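Local structure of PelD (Pseudomonas aeruginosa, 4EU0) at residues G241-Q244 against R245-I248; Q169-K172 against R173-D177; Q125-F128 against F129-N132; L34-Y38 against G39-I43; L74-R77 against T78-R82. The protein binds the second messenger cyclic di-GMP and, as an effector of that signal, takes part in pellicle formation. One frame throughout, in Å; residues are numbered along the deposited sequence.

From the N terminus, contact 4 comes first, where helix 28-39 ends and the chain turns into strand 43-48 of the GAF-type domain. Contact 5 follows on the short helix 74-82, and contact 3 fills the bend between strand 117-123 and helix 133-150. Contact 2 lies on helix 162-181, between the two domains, and contact 1 on helix 236-253, beside bound cyclic di-GMP in the GGDEF-type domain. Each closes within one helix or turn; they run in series, and none nests or crosses. Contacts 3 and 4 touch: Gln125 pairs through its backbone with Arg42 and Ile43, and Met126 packs on Leu41, joining the loop after strand 117-123 to the start of strand 43-48.

Contact 1. Residues G241-Q244 against R245-I248; sequences GYLQ and RLRI. With C2E (9,9'-[(2R,3R,3aS,5S,7aR,9R,10R,10aS,12S,14aR)-3,5,10,12-tetrahydroxy-5,12-dioxidooctahydro-2H,7H-difuro[3,2-d:3',2'-j][1,3,7,9,2,8]tetraoxadiphosphacyclododecine-2,9-diyl]bis(2-amino-1,9-dihydro-6H-purin-6-one)), chain B.
Tyr242 and Arg245, three residues apart on helix 236-253 of the GGDEF-type domain, meet beside one guanine of bound cyclic di-GMP. With Arg210 and Asp213, which also bind the ligand and are spaced as in an RxxD motif, the site resembles the inhibitory site of diguanylate cyclases. Arg245 starts on the helix itself, where its CB lies 3.5 Å from Tyr242 O. Its next two torsions are extended, carrying CD out to 3.3 Å from the phosphate oxygen O1P of the ligand. A bend at chi3 (73°) then swings the guanidinium toward the base, so that two of its nitrogens read the Hoogsteen edge of the guanine. NE donates to N7 of the ligand at 2.9 Å (161° at the hydrogen), and NH2 to ligand O6 at 2.7 Å. NH2 also bonds to Ser208 O, which helps fix the rotation of the group. A long, planar, multidentate donor suits a base edge of paired acceptors. Arg245 NH2 lies near the plane of the Tyr242 ring, at its edge, while Tyr242 CD1 comes within 3.3 Å of the same O6. On the side of the helix toward strand 185-192, Leu246 braces the tyrosine, its CD2 lying 3.5 Å from Tyr242 CZ, and Leu243 CD1 adds a contact with that methyl. Glycine suits position 241 because a CB there would run into the ligand sugar; Gly241 CA passes 3.5 Å from O4' of the ligand.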
# COMPACT_ATOMS: atom_id res chain seq x y z
N GLY A 241 3.41 1.72 -19.52
CA GLY A 241 4.67 2.48 -19.45
C GLY A 241 5.80 1.71 -18.79
O GLY A 241 6.96 1.81 -19.21
N TYR A 242 5.47 0.97 -17.74
CA TYR A 242 6.44 0.10 -17.06
C TYR A 242 7.04 -0.91 -18.03
O TYR A 242 8.26 -1.08 -18.07
CB TYR A 242 5.76 -0.60 -15.88
CG TYR A 242 6.51 -1.75 -15.27
CD1 TYR A 242 7.70 -1.55 -14.57
CD2 TYR A 242 6.01 -3.04 -15.36
CE1 TYR A 242 8.38 -2.63 -13.99
CE2 TYR A 242 6.64 -4.10 -14.79
CZ TYR A 242 7.82 -3.90 -14.09
OH TYR A 242 8.47 -4.97 -13.52
N LEU A 243 6.19 -1.56 -18.82
CA LEU A 243 6.71 -2.57 -19.75
C LEU A 243 7.57 -1.93 -20.83
O LEU A 243 8.58 -2.52 -21.23
CB LEU A 243 5.59 -3.41 -20.37
CG LEU A 243 6.04 -4.79 -20.90
CD1 LEU A 243 7.20 -5.44 -20.12
CD2 LEU A 243 4.85 -5.71 -20.90
N GLN A 244 7.18 -0.74 -21.30
CA GLN A 244 7.95 -0.02 -22.31
C GLN A 244 9.34 0.29 -21.75
O GLN A 244 10.34 0.17 -22.47
CB GLN A 244 7.22 1.25 -22.78
CG GLN A 244 7.87 1.93 -24.00
CD GLN A 244 7.14 3.18 -24.47
OE1 GLN A 244 6.67 3.98 -23.66
NE2 GLN A 244 7.08 3.38 -25.78
N ARG A 245 9.40 0.65 -20.47
CA ARG A 245 10.69 0.95 -19.83
C ARG A 245 11.52 -0.32 -19.68
O ARG A 245 12.75 -0.30 -19.88
CB ARG A 245 10.50 1.64 -18.48
CG ARG A 245 11.82 2.03 -17.80
CD ARG A 245 11.62 2.76 -16.47
NE ARG A 245 11.16 1.90 -15.37
CZ ARG A 245 11.95 1.15 -14.60
NH1 ARG A 245 13.27 1.09 -14.81
NH2 ARG A 245 11.42 0.45 -13.60
N LEU A 246 10.86 -1.42 -19.32
CA LEU A 246 11.51 -2.71 -19.23
C LEU A 246 12.11 -3.17 -20.55
O LEU A 246 13.22 -3.68 -20.58
CB LEU A 246 10.53 -3.78 -18.75
CG LEU A 246 10.73 -4.44 -17.39
CD1 LEU A 246 11.25 -3.48 -16.30
CD2 LEU A 246 9.47 -5.17 -16.96
N ARG A 247 11.36 -3.00 -21.63
CA ARG A 247 11.88 -3.40 -22.94
C ARG A 247 13.16 -2.65 -23.31
O ARG A 247 14.06 -3.23 -23.90
CB ARG A 247 10.80 -3.30 -24.02
CG ARG A 247 9.64 -4.24 -23.73
CD ARG A 247 8.85 -4.57 -24.97
NE ARG A 247 7.71 -5.45 -24.70
CZ ARG A 247 7.73 -6.78 -24.84
NH1 ARG A 247 8.83 -7.40 -25.24
NH2 ARG A 247 6.63 -7.48 -24.58
N ILE A 248 13.25 -1.38 -22.92
CA ILE A 248 14.43 -0.55 -23.21
C ILE A 248 15.62 -1.09 -22.41
O ILE A 248 16.72 -1.22 -22.94
CB ILE A 248 14.18 0.94 -22.90
CG1 ILE A 248 13.20 1.54 -23.92
CG2 ILE A 248 15.50 1.75 -22.91
CD1 ILE A 248 12.63 2.89 -23.52
P1 C2E B . 9.55 6.64 -17.51
O2P C2E B . 9.62 6.57 -19.02
O1P C2E B . 10.60 5.94 -16.69
O5' C2E B . 8.11 6.13 -17.04
C5' C2E B . 6.90 6.56 -17.66
C4' C2E B . 5.69 6.12 -16.85
O4' C2E B . 5.53 4.69 -16.94
C3' C2E B . 5.74 6.44 -15.36
O3' C2E B . 5.23 7.73 -15.01
C2' C2E B . 4.87 5.36 -14.78
O2' C2E B . 3.50 5.72 -14.98
C1' C2E B . 5.17 4.17 -15.66
N9 C2E B . 6.31 3.38 -15.10
C8 C2E B . 7.54 3.27 -15.63
N7 C2E B . 8.33 2.46 -14.88
C5 C2E B . 7.57 2.04 -13.85
C6 C2E B . 7.77 1.18 -12.67
O6 C2E B . 8.96 0.59 -12.47
N1 C2E B . 6.73 1.00 -11.82
C2 C2E B . 5.52 1.60 -12.00
N2 C2E B . 4.55 1.36 -11.08
N3 C2E B . 5.27 2.41 -13.06
C4 C2E B . 6.24 2.66 -13.99
P11 C2E B . 5.77 8.46 -13.68
O21 C2E B . 4.98 9.74 -13.46
O11 C2E B . 5.91 7.49 -12.52
O5A C2E B . 7.24 8.91 -14.13
C5A C2E B . 7.42 9.76 -15.26
C4A C2E B . 8.91 9.90 -15.52
O4A C2E B . 9.57 10.39 -14.35
C3A C2E B . 9.57 8.57 -15.79
O3A C2E B . 9.51 8.20 -17.15
C2A C2E B . 11.00 8.78 -15.34
O2A C2E B . 11.74 9.48 -16.36
C1A C2E B . 10.80 9.68 -14.15
N91 C2E B . 10.74 8.87 -12.90
C81 C2E B . 9.64 8.58 -12.17
N71 C2E B . 9.96 7.82 -11.09
C51 C2E B . 11.29 7.61 -11.13
C61 C2E B . 12.29 6.89 -10.30
O61 C2E B . 11.93 6.22 -9.17
N11 C2E B . 13.58 6.91 -10.70
C21 C2E B . 13.98 7.57 -11.82
N21 C2E B . 15.29 7.55 -12.15
N31 C2E B . 13.12 8.25 -12.61
C41 C2E B . 11.79 8.30 -12.32

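Contact 2. Residues Q169-K172 against R173-D177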
# COMPACT_ATOMS: atom_id res chain seq x y z
N GLN A 169 1.46 -7.88 2.22
CA GLN A 169 0.83 -6.66 2.72
C GLN A 169 0.43 -5.69 1.60
O GLN A 169 -0.70 -5.26 1.55
CB GLN A 169 1.72 -5.95 3.74
CG GLN A 169 1.08 -4.69 4.31
CD GLN A 169 2.02 -3.86 5.17
OE1 GLN A 169 1.68 -3.46 6.28
NE2 GLN A 169 3.22 -3.61 4.65
N TYR A 170 1.38 -5.35 0.72
CA TYR A 170 1.11 -4.43 -0.37
C TYR A 170 0.01 -4.94 -1.31
O TYR A 170 -0.83 -4.16 -1.74
CB TYR A 170 2.40 -4.14 -1.16
CG TYR A 170 3.37 -3.15 -0.53
CD1 TYR A 170 4.02 -2.19 -1.32
CD2 TYR A 170 3.68 -3.18 0.84
CE1 TYR A 170 4.94 -1.28 -0.77
CE2 TYR A 170 4.60 -2.27 1.40
CZ TYR A 170 5.22 -1.33 0.58
OH TYR A 170 6.12 -0.44 1.11
N LEU A 171 0.02 -6.23 -1.60
CA LEU A 171 -1.03 -6.83 -2.43
C LEU A 171 -2.40 -6.68 -1.78
O LEU A 171 -3.36 -6.29 -2.44
CB LEU A 171 -0.72 -8.30 -2.74
CG LEU A 171 -1.78 -9.06 -3.55
CD1 LEU A 171 -2.04 -8.43 -4.91
CD2 LEU A 171 -1.32 -10.50 -3.70
N LYS A 172 -2.49 -6.97 -0.49
CA LYS A 172 -3.80 -6.86 0.19
C LYS A 172 -4.26 -5.41 0.18
O LYS A 172 -5.42 -5.13 -0.08
CB LYS A 172 -3.75 -7.40 1.61
CG LYS A 172 -5.14 -7.49 2.23
CD LYS A 172 -5.12 -8.11 3.61
CE LYS A 172 -6.54 -8.25 4.14
NZ LYS A 172 -6.60 -8.96 5.44
N ARG A 173 -3.34 -4.49 0.47
CA ARG A 173 -3.70 -3.08 0.42
C ARG A 173 -4.18 -2.67 -0.97
O ARG A 173 -5.17 -1.96 -1.11
CB ARG A 173 -2.53 -2.20 0.85
CG ARG A 173 -2.84 -0.71 0.80
CD ARG A 173 -4.10 -0.33 1.63
NE ARG A 173 -3.91 -0.64 3.05
CZ ARG A 173 -4.85 -0.52 3.99
NH1 ARG A 173 -4.56 -0.84 5.25
NH2 ARG A 173 -6.07 -0.11 3.67
N SER A 174 -3.49 -3.14 -2.01
CA SER A 174 -3.94 -2.85 -3.37
C SER A 174 -5.31 -3.45 -3.70
O SER A 174 -6.09 -2.84 -4.44
CB SER A 174 -2.89 -3.27 -4.40
OG SER A 174 -1.80 -2.38 -4.41
N LEU A 175 -5.60 -4.64 -3.17
CA LEU A 175 -6.93 -5.24 -3.32
C LEU A 175 -8.00 -4.42 -2.60
O LEU A 175 -9.08 -4.22 -3.14
CB LEU A 175 -6.96 -6.69 -2.84
CG LEU A 175 -6.19 -7.68 -3.72
CD1 LEU A 175 -6.02 -8.98 -2.97
CD2 LEU A 175 -6.88 -7.88 -5.09
N LEU A 176 -7.68 -3.93 -1.41
CA LEU A 176 -8.57 -3.03 -0.66
C LEU A 176 -8.77 -1.70 -1.40
O LEU A 176 -9.91 -1.23 -1.49
CB LEU A 176 -8.05 -2.81 0.76
CG LEU A 176 -8.12 -4.00 1.72
CD1 LEU A 176 -7.15 -3.79 2.87
CD2 LEU A 176 -9.54 -4.25 2.22
N ASP A 177 -7.68 -1.12 -1.92
CA ASP A 177 -7.70 0.11 -2.74
C ASP A 177 -8.69 -0.03 -3.90
O ASP A 177 -9.49 0.88 -4.17
CB ASP A 177 -6.32 0.40 -3.36
CG ASP A 177 -5.30 0.99 -2.39
OD1 ASP A 177 -5.69 1.59 -1.38
OD2 ASP A 177 -4.08 0.87 -2.68
O HOH W 1 -0.42 -1.39 -1.94
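Arg173 N donates to Gln169 O at 3.0 Å, and the same four-residue step repeats from Ser174 to Leu176, giving a regular alpha-helical turn in which the Arg173 N bond is the straightest, at 169°. This is helix 162-181, which carries the chain from the GAF-type domain into the GGDEF-type domain and meets both. On one side, Ser174 OG and Tyr170 O share a water: it donates to Tyr170 O at 2.8 Å and sits 3.0 Å from Ser174 OG, giving that carbonyl a second partner beside Ser174 N. A small hydroxyl suits this buried position, close to strands 225-231 and 265-272. Next to it, Leu171 and Leu175 make an apolar ridge, with Leu171 CG 4.3 Å from Leu175 CD1.

The charged residues look the other way, toward the GAF-type domain. The Lys172 chain is fully extended and delivers NZ to Thr113 O, whereas Arg173 bends at chi2 (55°) and again at chi3, bringing NE into a salt bridge with Asp148 of helix 133-150. Leu176 gives the flat arginine group an apolar floor: its CD1 lies 3.9 Å from the guanidinium plane, over one face and offset toward the rim.

Contact 3. Residues Q125-F128 against F129-N132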
# COMPACT_ATOMS: atom_id res chain seq x y z
N GLN A 125 -11.80 21.31 12.34
CA GLN A 125 -12.09 22.30 11.30
C GLN A 125 -11.38 22.00 9.97
O GLN A 125 -10.16 21.85 9.91
CB GLN A 125 -11.73 23.71 11.79
CG GLN A 125 -12.17 24.84 10.85
CD GLN A 125 -11.55 26.17 11.21
OE1 GLN A 125 -11.74 26.68 12.31
NE2 GLN A 125 -10.82 26.75 10.26
N MET A 126 -12.19 21.93 8.92
CA MET A 126 -11.70 21.93 7.55
C MET A 126 -12.66 22.81 6.75
O MET A 126 -13.83 22.91 7.13
CB MET A 126 -11.65 20.51 6.97
CG MET A 126 -12.93 19.72 7.22
SD MET A 126 -12.83 18.02 6.64
CE MET A 126 -11.65 17.24 7.71
N PRO A 127 -12.18 23.46 5.68
CA PRO A 127 -13.05 24.30 4.86
C PRO A 127 -14.24 23.50 4.31
O PRO A 127 -14.09 22.35 3.92
CB PRO A 127 -12.14 24.74 3.71
CG PRO A 127 -10.76 24.63 4.22
CD PRO A 127 -10.77 23.53 5.25
N PHE A 128 -15.42 24.12 4.29
CA PHE A 128 -16.63 23.43 3.86
C PHE A 128 -16.55 22.94 2.42
O PHE A 128 -17.14 21.91 2.08
CB PHE A 128 -17.84 24.35 4.02
CG PHE A 128 -19.16 23.67 3.77
CD1 PHE A 128 -19.79 22.94 4.77
CD2 PHE A 128 -19.81 23.81 2.54
CE1 PHE A 128 -21.03 22.33 4.55
CE2 PHE A 128 -21.04 23.21 2.30
CZ PHE A 128 -21.66 22.47 3.31
N PHE A 129 -15.83 23.68 1.57
CA PHE A 129 -15.73 23.31 0.16
C PHE A 129 -14.98 22.00 -0.10
O PHE A 129 -15.07 21.44 -1.20
CB PHE A 129 -15.20 24.46 -0.71
CG PHE A 129 -13.80 24.90 -0.36
CD1 PHE A 129 -12.69 24.24 -0.88
CD2 PHE A 129 -13.60 26.01 0.46
CE1 PHE A 129 -11.40 24.65 -0.56
CE2 PHE A 129 -12.31 26.43 0.78
CZ PHE A 129 -11.21 25.75 0.27
N VAL A 130 -14.24 21.51 0.90
CA VAL A 130 -13.62 20.17 0.83
C VAL A 130 -14.29 19.17 1.76
O VAL A 130 -13.87 18.02 1.87
CB VAL A 130 -12.07 20.18 1.09
CG1 VAL A 130 -11.34 20.99 0.02
CG2 VAL A 130 -11.73 20.69 2.50
N PHE A 131 -15.34 19.61 2.45
CA PHE A 131 -16.11 18.73 3.33
C PHE A 131 -17.07 17.92 2.46
O PHE A 131 -18.28 18.16 2.43
CB PHE A 131 -16.85 19.55 4.40
CG PHE A 131 -17.50 18.71 5.46
CD1 PHE A 131 -16.73 18.03 6.40
CD2 PHE A 131 -18.88 18.62 5.53
CE1 PHE A 131 -17.34 17.26 7.39
CE2 PHE A 131 -19.49 17.85 6.51
CZ PHE A 131 -18.72 17.16 7.44
N ASN A 132 -16.49 16.95 1.74
CA ASN A 132 -17.23 16.14 0.78
C ASN A 132 -16.62 14.76 0.60
O ASN A 132 -15.51 14.49 1.08
CB ASN A 132 -17.35 16.87 -0.58
CG ASN A 132 -16.00 17.13 -1.24
OD1 ASN A 132 -15.25 16.21 -1.53
ND2 ASN A 132 -15.72 18.40 -1.52
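Pro127 pushes its CB against one face of the Phe129 ring, 3.8 Å from the ring centroid and 29° off the normal, a CH-pi contact between a rigid bump and a flat wall. The nearest ring carbon is Phe129 CE2, 3.4 Å from Pro127 CB. Phe129 reaches back over the proline because its CG lies between the backbone N and the carbonyl carbon (chi1 62°), folding the ring toward the preceding residues. Val130 lies alongside Pro127 and points the same way; its CG2 is 4.1 Å from Pro127 CD and 3.2 Å from Pro127 O.

The backbone beneath is a tight 3-10 turn in the bend between strand 117-123 and helix 133-150 of the GAF-type domain. Val130 N bonds to Pro127 O at 3.1 Å and Phe131 N to Phe128 O at 2.9 Å, both donors lying well above the carbonyl planes, as is usual in so tight a turn. Proline suits the opening place, since it lacks an N-H and the turn uses its carbonyl alone. Phe131 then forms the centre of an inverse gamma turn, and Asn132 takes the N-cap of helix 133-150, its OD1 accepting from Thr135 N.

Inward, the flexible Met126 chain reaches the rim of the Phe131 ring: a Met-aromatic contact in which SD lies in the ring plane, 3.9 Å from Phe131 CD1. Phe136 meets the same ring edge-to-face, and Val106 of strand 106-111 touches both Met126 and Phe131. Outside, the exposed Phe128 ring comes loosely against Phe131, with Phe128 CE1 4.4 Å from Phe131 CD2.

Contact 4. Residues L34-Y38 against G39-I43; sequences LLAQY and GSLRI
Ser40 adopts a left-handed backbone with positive phi (48°), and this turns the chain so sharply that Leu41 N points back at Ala36 O. The bond spans five residues, is 3.0 Å long and lies in the carbonyl plane on a lone pair. Two residues before Leu41, Gly39 N closes the last regular helical bond, to Leu35 O. The positive phi of Ser40 and the bond from Leu41 N make a Schellman motif, which ends helix 28-39 and sends the chain toward strand 43-48 of the GAF-type domain. Its apolar contact follows: Leu41 folds back over the last turn, its CB 4.2 Å from Ala36 CB and its CG 3.7 Å from Ala36 CA. A small alanine lets the leucine settle close to the helix backbone, and a glycine suits position 39, where a CB would meet Leu41 CD2. Leu41 goes on to reach Leu121 and Val123 of strand 117-123.

On the polar side a water donates to Tyr38 O at 2.9 Å and lies 2.7 Å from Ser40 OG, tying helix end to turn. Tyr38 itself leans away, its OH bonded to Ser6 of helix 2-16. Past the turn, Arg42 and Ile43 both face Gln125 in a classic beta bulge.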
# COMPACT_ATOMS: atom_id res chain seq x y z
N LEU A 34 0.88 15.29 6.52
CA LEU A 34 0.43 14.63 5.30
C LEU A 34 -1.10 14.62 5.20
O LEU A 34 -1.66 15.00 4.17
CB LEU A 34 0.97 13.20 5.22
CG LEU A 34 2.40 12.96 4.74
CD1 LEU A 34 2.70 11.46 4.76
CD2 LEU A 34 2.61 13.53 3.34
N LEU A 35 -1.76 14.19 6.28
CA LEU A 35 -3.22 14.18 6.33
C LEU A 35 -3.79 15.59 6.19
O LEU A 35 -4.81 15.78 5.52
CB LEU A 35 -3.71 13.51 7.62
CG LEU A 35 -3.55 11.98 7.66
CD1 LEU A 35 -3.52 11.47 9.08
CD2 LEU A 35 -4.68 11.30 6.87
N ALA A 36 -3.12 16.56 6.80
CA ALA A 36 -3.50 17.98 6.70
C ALA A 36 -3.40 18.52 5.28
O ALA A 36 -4.29 19.25 4.82
CB ALA A 36 -2.66 18.83 7.65
N GLN A 37 -2.33 18.14 4.59
CA GLN A 37 -2.07 18.52 3.19
C GLN A 37 -3.19 18.03 2.27
O GLN A 37 -3.79 18.82 1.54
CB GLN A 37 -0.71 17.95 2.74
CG GLN A 37 -0.33 18.17 1.27
CD GLN A 37 0.86 17.31 0.83
OE1 GLN A 37 1.52 16.67 1.65
NE2 GLN A 37 1.12 17.29 -0.47
N TYR A 38 -3.49 16.74 2.33
CA TYR A 38 -4.48 16.14 1.43
C TYR A 38 -5.93 16.53 1.75
O TYR A 38 -6.76 16.62 0.84
CB TYR A 38 -4.29 14.62 1.36
CG TYR A 38 -3.10 14.21 0.52
CD1 TYR A 38 -3.28 13.72 -0.77
CD2 TYR A 38 -1.80 14.30 1.01
CE1 TYR A 38 -2.20 13.33 -1.55
CE2 TYR A 38 -0.70 13.92 0.24
CZ TYR A 38 -0.92 13.44 -1.04
OH TYR A 38 0.15 13.04 -1.82
N GLY A 39 -6.23 16.77 3.03
CA GLY A 39 -7.58 17.17 3.43
C GLY A 39 -7.84 18.67 3.54
O GLY A 39 -8.94 19.09 3.92
N SER A 40 -6.83 19.48 3.20
CA SER A 40 -6.87 20.93 3.43
C SER A 40 -7.31 21.26 4.87
O SER A 40 -8.07 22.20 5.10
CB SER A 40 -7.76 21.65 2.41
OG SER A 40 -7.33 21.39 1.08
N LEU A 41 -6.84 20.46 5.83
CA LEU A 41 -7.25 20.61 7.23
C LEU A 41 -6.71 21.90 7.84
O LEU A 41 -5.62 22.35 7.49
CB LEU A 41 -6.77 19.41 8.06
CG LEU A 41 -7.09 17.99 7.57
CD1 LEU A 41 -6.63 16.95 8.58
CD2 LEU A 41 -8.56 17.82 7.26
N ARG A 42 -7.49 22.48 8.74
CA ARG A 42 -7.06 23.69 9.45
C ARG A 42 -6.88 23.46 10.95
O ARG A 42 -5.92 23.96 11.54
CB ARG A 42 -8.01 24.86 9.16
CG ARG A 42 -7.47 26.24 9.57
CD ARG A 42 -6.14 26.55 8.87
NE ARG A 42 -5.76 27.96 8.99
CZ ARG A 42 -5.09 28.48 10.02
NH1 ARG A 42 -4.71 27.72 11.05
NH2 ARG A 42 -4.80 29.77 10.03
N ILE A 43 -7.81 22.72 11.57
CA ILE A 43 -7.65 22.32 12.97
C ILE A 43 -7.92 20.82 13.12
O ILE A 43 -9.01 20.33 12.77
CB ILE A 43 -8.55 23.12 13.96
CG1 ILE A 43 -8.56 24.62 13.63
CG2 ILE A 43 -8.05 22.92 15.39
CD1 ILE A 43 -9.56 25.44 14.46
O HOH W 2 -8.18 19.02 0.09

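Contact 5. Residues L74-R77 against T78-R82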
# COMPACT_ATOMS: atom_id res chain seq x y z
N LEU A 74 -19.43 11.25 20.27
CA LEU A 74 -20.17 10.31 19.42
C LEU A 74 -19.44 9.99 18.11
O LEU A 74 -19.49 8.86 17.63
CB LEU A 74 -21.59 10.82 19.14
CG LEU A 74 -22.53 9.99 18.26
CD1 LEU A 74 -22.72 8.57 18.79
CD2 LEU A 74 -23.88 10.69 18.11
N LEU A 75 -18.78 10.99 17.53
CA LEU A 75 -18.05 10.80 16.28
C LEU A 75 -16.82 9.90 16.48
O LEU A 75 -16.56 9.00 15.67
CB LEU A 75 -17.64 12.15 15.67
CG LEU A 75 -17.35 12.22 14.17
CD1 LEU A 75 -18.58 11.91 13.33
CD2 LEU A 75 -16.78 13.59 13.79
N VAL A 76 -16.10 10.13 17.57
CA VAL A 76 -14.93 9.33 17.93
C VAL A 76 -15.33 7.88 18.19
O VAL A 76 -14.65 6.95 17.75
CB VAL A 76 -14.20 9.93 19.17
CG1 VAL A 76 -13.11 9.00 19.67
CG2 VAL A 76 -13.62 11.31 18.84
N ARG A 77 -16.45 7.68 18.90
CA ARG A 77 -16.91 6.34 19.23
C ARG A 77 -17.41 5.56 18.02
O ARG A 77 -17.07 4.39 17.85
CB ARG A 77 -17.97 6.36 20.36
CG ARG A 77 -17.41 6.63 21.76
CD ARG A 77 -16.07 5.91 22.03
NE ARG A 77 -16.14 4.46 21.87
CZ ARG A 77 -15.11 3.68 21.54
NH1 ARG A 77 -13.91 4.20 21.32
NH2 ARG A 77 -15.29 2.38 21.41
N THR A 78 -18.20 6.21 17.16
CA THR A 78 -18.70 5.56 15.95
C THR A 78 -17.56 5.21 15.01
O THR A 78 -17.57 4.14 14.40
CB THR A 78 -19.72 6.43 15.18
OG1 THR A 78 -19.12 7.68 14.83
CG2 THR A 78 -20.97 6.69 16.02
N CYS A 79 -16.57 6.11 14.90
CA CYS A 79 -15.39 5.90 14.06
C CYS A 79 -14.64 4.64 14.48
O CYS A 79 -14.30 3.79 13.65
CB CYS A 79 -14.44 7.10 14.16
SG CYS A 79 -12.83 6.88 13.36
N LEU A 80 -14.39 4.53 15.78
CA LEU A 80 -13.60 3.43 16.31
C LEU A 80 -14.36 2.10 16.37
O LEU A 80 -13.75 1.04 16.29
CB LEU A 80 -13.00 3.80 17.68
CG LEU A 80 -11.98 4.95 17.65
CD1 LEU A 80 -11.44 5.24 19.03
CD2 LEU A 80 -10.84 4.69 16.66
N GLU A 81 -15.68 2.18 16.47
CA GLU A 81 -16.53 0.98 16.46
C GLU A 81 -16.72 0.42 15.06
O GLU A 81 -16.83 -0.80 14.88
CB GLU A 81 -17.89 1.28 17.10
CG GLU A 81 -17.88 1.22 18.63
CD GLU A 81 -19.23 1.53 19.26
OE1 GLU A 81 -19.24 1.91 20.45
OE2 GLU A 81 -20.27 1.40 18.58
N ARG A 82 -16.75 1.30 14.06
CA ARG A 82 -16.93 0.90 12.67
C ARG A 82 -15.60 0.57 12.00
O ARG A 82 -15.56 -0.18 11.03
CB ARG A 82 -17.60 2.02 11.88
CG ARG A 82 -18.56 1.56 10.80
CD ARG A 82 -19.98 1.42 11.33
NE ARG A 82 -20.97 1.50 10.26
CZ ARG A 82 -22.28 1.59 10.44
NH1 ARG A 82 -22.80 1.61 11.67
NH2 ARG A 82 -23.09 1.66 9.39
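Thr78 sets its OG1 between its backbone N and carbonyl carbon (chi1 58°), which brings the hydroxyl back over the preceding turn, within reach of two carbonyl oxygens, 3.1 Å from Leu74 O and 3.0 Å from Leu75 O. Helix 74-82 of the GAF-type domain, which holds all three residues, packs against the domain's antiparallel sheet, and a threonine can fold its polar branch onto the helix while offering a methyl outside. That methyl, CG2, meets Leu74 CD1 at 3.8 Å. Beneath the side chains run regular backbone bonds from Thr78 N to Leu74 O through to Glu81 N to Arg77 O.

The sheet side is apolar. Val76 and Leu80 lie side by side, with Val76 CG1 4.2 Å from Leu80 CD1, and both touch Leu120 of strand 117-123; the slim Cys79 faces Cys107 and Pro109 of strand 106-111.

Arg77 curls instead of extending, bent at chi2 (-41°) and again at chi3, so its head crosses above Leu80. There NH1 passes 3.5 Å from Leu80 CD1 and finds its hydrogen bond at Arg53 O. One turn on, the Glu81 carboxylate is near enough to draw on the guanidinium electrostatically, probably weakly: the two planes are 67° apart, and Arg77 NH2 stays 4.1 Å from Glu81 OE1, beyond salt-bridge range.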